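Local coordinates for putative alpha-N-acetylgalactosaminidase (Bacillus halodurans C-125, PDB 3CC1), which probably releases terminal alpha-linked N-acetylgalactosamine from glycans, using a TIM-barrel domain that carries a C-terminal beta-sandwich domain, at residues 383-387 / 408-412; 394-400 / 426-432. All coordinates share one frame; numbering follows the deposited sequence. Where two conformers were deposited one is given.

Both contacts belong to the C-terminal beta-sandwich domain, and they illustrate two ways such a domain is held together: pairing within a sheet and packing between sheets. Contact 2 joins neighbouring strands 395-399 and 424-431 of the larger antiparallel sheet. Contact 1 brings the end of strand 380-384, which belongs to the two-stranded sheet with 415-419, against the end of strand 404-409, an edge strand of the larger sheet within this chain, next to 395-399. Along the chain the segments alternate, 383-387, 394-400, 408-412, 426-432, so the two contacts interlock. Their centres lie about 11 Å apart, and a probable hydrogen bond from Leu409 N to Val395 O (2.8 Å) links them directly.

Contact 1 (383-387 / 408-412); sequences QFRLD and SLAPS
Leu386 and Leu409 meet in the interior of the C-terminal beta-sandwich domain, where the exit from strand 380-384 of one sheet packs on the end of strand 404-409 of the other. No direct hydrogen bond joins the segments; apolar side chains and two waters do. Leu386 can be followed outward. Its CB leaves the backbone toward 408-412, and chi1 of -69° sets CG anti to the carbonyl carbon, bringing CG to 4.0 Å from Leu409 CD2. From there CD1 reaches over the opposite backbone, 3.4 Å from Leu409 O, and on to the ring of Pro411, whereas CD2 stays beside Leu409 CD2. The two side chains run antiparallel alongside one another. Leu409 CD2 also meets Phe384, lying obliquely to the ring at 3.6 Å from CE2. Val395 and Leu429 of the larger sheet add to this apolar cluster. Were this leucine cut back to an alanine, the gap opened beside Leu409 CD2 and the Pro411 ring would probably leave Leu409 CD2 with only the Phe384 ring to lean on in this contact.

At the polar margin, Arg385 grips Asp387 side-on through NE and NH2, the carboxylate lying at the guanidinium edge and using syn lone pairs; NH2 to OD1 is 3.1 Å. The pair is thereby held flat, and Arg385 NH2 has a further partner in Ile264 O of the second subunit, placing this corner at an interface of the assembly. Two waters span the segments. One accepts from Leu386 N and donates to Ala410 O, satisfying both backbone groups. The other donates to Asp387 OD2 at 2.8 Å and to Pro411 O at 2.6 Å.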
ATOM      1  N   GLN A 383     -12.516 -13.415 -15.244  1.00 30.48           N
ATOM      2  CA  GLN A 383     -12.699 -13.276 -16.682  1.00 31.23           C
ATOM      3  C   GLN A 383     -11.366 -13.422 -17.392  1.00 29.31           C
ATOM      4  O   GLN A 383     -10.302 -13.148 -16.843  1.00 28.95           O
ATOM      5  CB  GLN A 383     -13.215 -11.892 -17.078  1.00 32.56           C
ATOM      6  CG  GLN A 383     -14.364 -11.301 -16.289  1.00 38.67           C
ATOM      7  CD  GLN A 383     -15.752 -11.611 -16.846  1.00 44.56           C
ATOM      8  OE1 GLN A 383     -15.959 -11.781 -18.072  1.00 46.66           O
ATOM      9  NE2 GLN A 383     -16.737 -11.658 -15.931  1.00 45.06           N
ATOM     10  N   PHE A 384     -11.460 -13.762 -18.660  1.00 27.06           N
ATOM     11  CA  PHE A 384     -10.304 -13.854 -19.485  1.00 26.22           C
ATOM     12  C   PHE A 384     -10.696 -13.727 -20.948  1.00 24.71           C
ATOM     13  O   PHE A 384     -11.755 -14.208 -21.361  1.00 24.21           O
ATOM     14  CB  PHE A 384      -9.579 -15.176 -19.127  1.00 27.24           C
ATOM     15  CG  PHE A 384      -8.809 -15.732 -20.219  1.00 27.56           C
ATOM     16  CD1 PHE A 384      -7.611 -15.190 -20.552  1.00 33.61           C
ATOM     17  CD2 PHE A 384      -9.274 -16.802 -20.900  1.00 34.01           C
ATOM     18  CE1 PHE A 384      -6.912 -15.685 -21.607  1.00 36.34           C
ATOM     19  CE2 PHE A 384      -8.601 -17.304 -21.952  1.00 33.39           C
ATOM     20  CZ  PHE A 384      -7.424 -16.737 -22.321  1.00 35.22           C
ATOM     21  N   ARG A 385      -9.856 -13.044 -21.723  1.00 22.59           N
ATOM     22  CA  ARG A 385     -10.018 -12.942 -23.190  1.00 22.44           C
ATOM     23  C   ARG A 385      -8.725 -13.284 -23.891  1.00 21.50           C
ATOM     24  O   ARG A 385      -7.619 -13.067 -23.381  1.00 21.27           O
ATOM     25  CB  ARG A 385     -10.435 -11.522 -23.626  1.00 22.42           C
ATOM     26  CG  ARG A 385     -11.700 -10.972 -23.025  1.00 20.17           C
ATOM     27  CD  ARG A 385     -11.931  -9.506 -23.527  1.00 21.83           C
ATOM     28  NE  ARG A 385     -10.716  -8.727 -23.387  1.00 25.27           N
ATOM     29  CZ  ARG A 385     -10.345  -8.055 -22.300  1.00 24.25           C
ATOM     30  NH1 ARG A 385     -11.127  -8.002 -21.239  1.00 25.67           N
ATOM     31  NH2 ARG A 385      -9.165  -7.481 -22.268  1.00 23.17           N
ATOM     32  N   LEU A 386      -8.869 -13.838 -25.073  1.00 20.33           N
ATOM     33  CA  LEU A 386      -7.710 -14.253 -25.870  1.00 20.15           C
ATOM     34  C   LEU A 386      -6.734 -13.106 -26.169  1.00 19.88           C
ATOM     35  O   LEU A 386      -5.532 -13.315 -26.284  1.00 19.09           O
ATOM     36  CB  LEU A 386      -8.169 -14.951 -27.159  1.00 19.46           C
ATOM     37  CG  LEU A 386      -8.829 -16.323 -26.932  1.00 18.98           C
ATOM     38  CD1 LEU A 386      -9.418 -16.939 -28.255  1.00 18.02           C
ATOM     39  CD2 LEU A 386      -7.851 -17.334 -26.266  1.00 17.82           C
ATOM     40  N   ASP A 387      -7.254 -11.893 -26.304  1.00 20.70           N
ATOM     41  CA  ASP A 387      -6.404 -10.721 -26.609  1.00 21.60           C
ATOM     42  C   ASP A 387      -5.386 -10.417 -25.514  1.00 22.15           C
ATOM     43  O   ASP A 387      -4.418  -9.735 -25.742  1.00 24.00           O
ATOM     44  CB  ASP A 387      -7.232  -9.461 -26.972  1.00 22.54           C
ATOM     45  CG  ASP A 387      -8.319  -9.107 -25.935  1.00 24.26           C
ATOM     46  OD1 ASP A 387      -7.976  -8.727 -24.801  1.00 26.62           O
ATOM     47  OD2 ASP A 387      -9.516  -9.196 -26.282  1.00 27.10           O
ATOM     48  N   SER A 408     -15.018 -24.073 -25.856  1.00 23.60           N
ATOM     49  CA  SER A 408     -14.243 -23.358 -26.845  1.00 23.73           C
ATOM     50  C   SER A 408     -14.371 -21.874 -26.517  1.00 23.44           C
ATOM     51  O   SER A 408     -15.248 -21.484 -25.730  1.00 24.74           O
ATOM     52  CB  SER A 408     -14.739 -23.705 -28.246  1.00 24.84           C
ATOM     53  OG  SER A 408     -15.913 -22.978 -28.511  1.00 27.37           O
ATOM     54  N   LEU A 409     -13.448 -21.060 -27.013  1.00 21.80           N
ATOM     55  CA  LEU A 409     -13.476 -19.639 -26.746  1.00 21.64           C
ATOM     56  C   LEU A 409     -12.969 -18.935 -27.980  1.00 21.17           C
ATOM     57  O   LEU A 409     -11.882 -19.251 -28.458  1.00 21.20           O
ATOM     58  CB  LEU A 409     -12.593 -19.302 -25.526  1.00 21.81           C
ATOM     59  CG  LEU A 409     -12.616 -17.829 -25.110  1.00 22.17           C
ATOM     60  CD1 LEU A 409     -14.005 -17.459 -24.511  1.00 20.51           C
ATOM     61  CD2 LEU A 409     -11.425 -17.537 -24.117  1.00 20.86           C
ATOM     62  N   ALA A 410     -13.775 -18.000 -28.485  1.00 20.14           N
ATOM     63  CA  ALA A 410     -13.498 -17.230 -29.689  1.00 21.12           C
ATOM     64  C   ALA A 410     -12.894 -15.886 -29.298  1.00 21.16           C
ATOM     65  O   ALA A 410     -13.095 -15.408 -28.174  1.00 20.96           O
ATOM     66  CB  ALA A 410     -14.814 -17.006 -30.496  1.00 19.67           C
ATOM     67  N   PRO A 411     -12.144 -15.255 -30.205  1.00 22.37           N
ATOM     68  CA  PRO A 411     -11.590 -13.955 -29.823  1.00 23.49           C
ATOM     69  C   PRO A 411     -12.660 -12.895 -29.417  1.00 25.66           C
ATOM     70  O   PRO A 411     -12.380 -11.958 -28.635  1.00 24.42           O
ATOM     71  CB  PRO A 411     -10.860 -13.529 -31.093  1.00 24.05           C
ATOM     72  CG  PRO A 411     -10.499 -14.773 -31.738  1.00 23.18           C
ATOM     73  CD  PRO A 411     -11.690 -15.660 -31.541  1.00 23.46           C
ATOM     74  N   SER A 412     -13.886 -13.049 -29.910  1.00 26.88           N
ATOM     75  CA  SER A 412     -14.917 -12.064 -29.594  1.00 29.31           C
ATOM     76  C   SER A 412     -15.614 -12.308 -28.255  1.00 30.08           C
ATOM     77  O   SER A 412     -16.550 -11.588 -27.927  1.00 31.04           O
ATOM     78  CB  SER A 412     -15.987 -12.051 -30.676  1.00 30.15           C
ATOM     79  OG  SER A 412     -16.541 -13.354 -30.842  1.00 32.05           O
TER
HETATM   80  O   HOH W   1     -11.504 -14.287 -26.022  1.00 18.85           O
HETATM   81  O   HOH W   2      -9.961 -11.549 -27.680  1.00 22.91           O

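Contact 2 (394-400 / 426-432); sequences TVQLFNV and MLKLSPD
Strands 395-399 and 426-431 run antiparallel, their axes 4.5 Å apart at closest approach, as neighbours in the larger sheet of the C-terminal beta sandwich, 395-399 lying between 424-431 and the edge strand 404-409. Gln396 with Ser430 and Phe398 with Lys428 are hydrogen-bonded pairs, each closed by two N-H to O bonds; Leu397 with Leu429 and Asn399 with Leu427 are non-hydrogen-bonded. Beyond them Val400 N donates almost straight to Met426 O (2.9 Å, 179°), while at the other end the bond from Asp432 N to Thr394 O is longer and more bent, at 3.3 Å.

Side chains alternate between the faces. On the inward one, Leu397 and Leu429 project together from the sheet, flank against flank, with Leu397 CD2 3.5 Å from Leu429 CG. Leu429 also touches Leu386, which ties this face to the facing part of the sandwich.

The other face carries Gln396, Phe398, Lys428 and Ser430. The last three line the pocket where a polyethylene glycol fragment, probably from the crystallisation liquor, is bound, and Lys428 NZ hydrogen-bonds to it. With chi1 of -60° Phe398 swings its ring along the strand to Ser430, whose OG stands at the ring edge, 3.2 Å from CE1. In the conformer described here, Gln396 OE1 accepts from Arg433 N.

Past the last bridge, at the end of the ladder, Val400 CG2 lies 3.8 Å from the CG of selenomethionine Met426, and both side chains pack on helix 335-343. Here too a water donates to Asn399 OD1 (2.6 Å) and accepts from Met426 N.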
ATOM      1  N   THR A 394      -9.857 -18.954 -32.529  1.00 22.30           N
ATOM      2  CA  THR A 394     -10.609 -19.723 -31.552  1.00 22.00           C
ATOM      3  C   THR A 394      -9.754 -20.833 -30.963  1.00 22.58           C
ATOM      4  O   THR A 394      -8.894 -21.401 -31.638  1.00 22.88           O
ATOM      5  CB  THR A 394     -11.889 -20.287 -32.166  1.00 22.19           C
ATOM      6  OG1 THR A 394     -12.699 -19.185 -32.545  1.00 22.62           O
ATOM      7  CG2 THR A 394     -12.689 -21.148 -31.170  1.00 19.83           C
ATOM      8  N   VAL A 395      -9.989 -21.120 -29.678  1.00 22.49           N
ATOM      9  CA  VAL A 395      -9.259 -22.162 -28.968  1.00 21.99           C
ATOM     10  C   VAL A 395     -10.215 -23.054 -28.215  1.00 22.68           C
ATOM     11  O   VAL A 395     -11.378 -22.708 -27.999  1.00 23.65           O
ATOM     12  CB  VAL A 395      -8.222 -21.571 -27.924  1.00 21.71           C
ATOM     13  CG1 VAL A 395      -7.205 -20.679 -28.595  1.00 20.66           C
ATOM     14  CG2 VAL A 395      -8.940 -20.838 -26.736  1.00 20.45           C
ATOM     15  N   GLN A 396      -9.711 -24.249 -27.881  0.50 23.08           N
ATOM     16  CA  GLN A 396     -10.318 -25.205 -26.934  0.50 22.92           C
ATOM     17  C   GLN A 396      -9.716 -24.956 -25.538  0.50 22.46           C
ATOM     18  O   GLN A 396      -8.512 -24.755 -25.418  0.50 22.43           O
ATOM     19  CB  GLN A 396     -10.038 -26.670 -27.398  0.50 23.23           C
ATOM     20  CG  GLN A 396     -11.116 -27.316 -28.338  0.50 24.19           C
ATOM     21  CD  GLN A 396     -10.618 -28.413 -29.290  0.50 24.26           C
ATOM     22  OE1 GLN A 396     -10.998 -28.416 -30.473  0.50 29.42           O
ATOM     23  NE2 GLN A 396      -9.825 -29.357 -28.794  0.50 20.06           N
ATOM     24  N   LEU A 397     -10.544 -24.925 -24.490  1.00 22.00           N
ATOM     25  CA  LEU A 397     -10.042 -24.705 -23.123  1.00 21.67           C
ATOM     26  C   LEU A 397     -10.171 -25.975 -22.311  1.00 20.74           C
ATOM     27  O   LEU A 397     -11.235 -26.598 -22.288  1.00 20.82           O
ATOM     28  CB  LEU A 397     -10.785 -23.587 -22.380  1.00 21.31           C
ATOM     29  CG  LEU A 397     -10.823 -22.162 -22.931  1.00 24.01           C
ATOM     30  CD1 LEU A 397     -11.558 -21.243 -21.962  1.00 21.38           C
ATOM     31  CD2 LEU A 397      -9.407 -21.656 -23.162  1.00 23.06           C
ATOM     32  N   PHE A 398      -9.077 -26.335 -21.640  1.00 19.84           N
ATOM     33  CA  PHE A 398      -9.027 -27.518 -20.758  1.00 20.10           C
ATOM     34  C   PHE A 398      -8.580 -27.128 -19.375  1.00 20.20           C
ATOM     35  O   PHE A 398      -7.765 -26.209 -19.209  1.00 21.21           O
ATOM     36  CB  PHE A 398      -8.053 -28.580 -21.271  1.00 19.16           C
ATOM     37  CG  PHE A 398      -8.384 -29.109 -22.615  1.00 19.20           C
ATOM     38  CD1 PHE A 398      -8.010 -28.419 -23.770  1.00 20.25           C
ATOM     39  CD2 PHE A 398      -9.059 -30.286 -22.749  1.00 20.33           C
ATOM     40  CE1 PHE A 398      -8.301 -28.912 -25.022  1.00 19.83           C
ATOM     41  CE2 PHE A 398      -9.369 -30.786 -24.030  1.00 19.17           C
ATOM     42  CZ  PHE A 398      -8.988 -30.091 -25.148  1.00 20.17           C
ATOM     43  N   ASN A 399      -9.156 -27.821 -18.403  1.00 20.41           N
ATOM     44  CA  ASN A 399      -8.767 -27.765 -16.996  1.00 21.68           C
ATOM     45  C   ASN A 399      -7.586 -28.697 -16.809  1.00 21.84           C
ATOM     46  O   ASN A 399      -7.714 -29.903 -16.942  1.00 22.67           O
ATOM     47  CB  ASN A 399      -9.949 -28.212 -16.127  1.00 21.38           C
ATOM     48  CG  ASN A 399      -9.625 -28.228 -14.620  1.00 23.01           C
ATOM     49  OD1 ASN A 399      -8.510 -28.444 -14.201  1.00 21.44           O
ATOM     50  ND2 ASN A 399     -10.653 -28.050 -13.811  1.00 24.35           N
ATOM     51  N   VAL A 400      -6.417 -28.144 -16.540  1.00 22.50           N
ATOM     52  CA  VAL A 400      -5.179 -28.963 -16.550  1.00 22.83           C
ATOM     53  C   VAL A 400      -5.181 -29.978 -15.405  1.00 23.69           C
ATOM     54  O   VAL A 400      -4.827 -31.130 -15.589  1.00 23.09           O
ATOM     55  CB  VAL A 400      -3.898 -28.101 -16.511  1.00 23.10           C
ATOM     56  CG1 VAL A 400      -2.645 -29.023 -16.351  1.00 23.48           C
ATOM     57  CG2 VAL A 400      -3.801 -27.215 -17.765  1.00 20.42           C
HETATM   58  N   MSE A 426      -6.175 -23.650 -13.527  1.00 22.15           N
HETATM   59  CA  MSE A 426      -5.149 -23.680 -14.560  1.00 21.83           C
HETATM   60  C   MSE A 426      -5.732 -24.188 -15.884  1.00 21.78           C
HETATM   61  O   MSE A 426      -6.257 -25.306 -15.965  1.00 20.63           O
HETATM   62  CB  MSE A 426      -3.966 -24.536 -14.107  1.00 20.59           C
HETATM   63  CG  MSE A 426      -2.853 -24.623 -15.123  1.00 22.12           C
HETATM   64 SE   MSE A 426      -1.858 -22.986 -15.293  0.75 18.15          SE
HETATM   65  CE  MSE A 426      -0.508 -23.253 -13.894  1.00 18.38           C
ATOM     66  N   LEU A 427      -5.684 -23.322 -16.900  1.00 22.05           N
ATOM     67  CA  LEU A 427      -6.239 -23.638 -18.208  1.00 22.49           C
ATOM     68  C   LEU A 427      -5.138 -23.917 -19.218  1.00 22.49           C
ATOM     69  O   LEU A 427      -4.069 -23.285 -19.200  1.00 22.48           O
ATOM     70  CB  LEU A 427      -7.110 -22.495 -18.740  1.00 22.37           C
ATOM     71  CG  LEU A 427      -8.244 -21.941 -17.868  1.00 25.10           C
ATOM     72  CD1 LEU A 427      -8.671 -20.586 -18.344  1.00 27.82           C
ATOM     73  CD2 LEU A 427      -9.429 -22.894 -17.898  1.00 27.93           C
ATOM     74  N   LYS A 428      -5.410 -24.903 -20.064  1.00 21.54           N
ATOM     75  CA  LYS A 428      -4.668 -25.076 -21.321  1.00 22.53           C
ATOM     76  C   LYS A 428      -5.522 -24.586 -22.459  1.00 22.88           C
ATOM     77  O   LYS A 428      -6.692 -24.952 -22.573  1.00 22.91           O
ATOM     78  CB  LYS A 428      -4.293 -26.536 -21.566  1.00 22.37           C
ATOM     79  CG  LYS A 428      -3.519 -26.757 -22.877  1.00 25.15           C
ATOM     80  CD  LYS A 428      -2.887 -28.124 -22.964  1.00 26.01           C
ATOM     81  CE  LYS A 428      -3.824 -29.203 -23.446  1.00 25.85           C
ATOM     82  NZ  LYS A 428      -3.113 -30.540 -23.447  1.00 22.76           N
ATOM     83  N   LEU A 429      -4.923 -23.756 -23.306  1.00 23.38           N
ATOM     84  CA  LEU A 429      -5.577 -23.234 -24.476  1.00 23.02           C
ATOM     85  C   LEU A 429      -4.951 -23.907 -25.666  1.00 24.63           C
ATOM     86  O   LEU A 429      -3.772 -23.672 -25.948  1.00 24.07           O
ATOM     87  CB  LEU A 429      -5.354 -21.722 -24.595  1.00 22.82           C
ATOM     88  CG  LEU A 429      -6.045 -20.743 -23.655  1.00 21.95           C
ATOM     89  CD1 LEU A 429      -5.836 -21.136 -22.237  1.00 21.36           C
ATOM     90  CD2 LEU A 429      -5.553 -19.339 -23.878  1.00 22.02           C
ATOM     91  N   SER A 430      -5.689 -24.766 -26.354  1.00 25.25           N
ATOM     92  CA  SER A 430      -5.130 -25.352 -27.569  1.00 26.76           C
ATOM     93  C   SER A 430      -5.868 -24.897 -28.807  1.00 26.60           C
ATOM     94  O   SER A 430      -6.998 -24.439 -28.732  1.00 25.63           O
ATOM     95  CB  SER A 430      -5.003 -26.899 -27.493  1.00 27.67           C
ATOM     96  OG  SER A 430      -6.161 -27.518 -26.998  1.00 30.91           O
ATOM     97  N   PRO A 431      -5.206 -25.000 -29.957  1.00 27.56           N
ATOM     98  CA  PRO A 431      -5.813 -24.584 -31.180  1.00 28.70           C
ATOM     99  C   PRO A 431      -7.127 -25.299 -31.430  1.00 30.04           C
ATOM    100  O   PRO A 431      -7.290 -26.482 -31.123  1.00 29.20           O
ATOM    101  CB  PRO A 431      -4.782 -24.938 -32.252  1.00 29.44           C
ATOM    102  CG  PRO A 431      -3.635 -25.562 -31.578  1.00 29.02           C
ATOM    103  CD  PRO A 431      -3.889 -25.629 -30.128  1.00 28.53           C
ATOM    104  N   ASP A 432      -8.072 -24.544 -31.945  1.00 31.42           N
ATOM    105  CA  ASP A 432      -9.371 -25.069 -32.242  1.00 34.06           C
ATOM    106  C   ASP A 432      -9.209 -26.109 -33.329  1.00 34.66           C
ATOM    107  O   ASP A 432      -8.586 -25.864 -34.364  1.00 35.74           O
ATOM    108  CB  ASP A 432     -10.271 -23.979 -32.769  1.00 35.23           C
ATOM    109  CG  ASP A 432     -11.699 -24.402 -32.832  1.00 38.11           C
ATOM    110  OD1 ASP A 432     -12.161 -25.062 -31.869  1.00 41.08           O
ATOM    111  OD2 ASP A 432     -12.359 -24.012 -33.831  1.00 45.59           O
TER
HETATM  112  O   HOH W   3      -7.138 -26.544 -13.123  1.00 37.54           O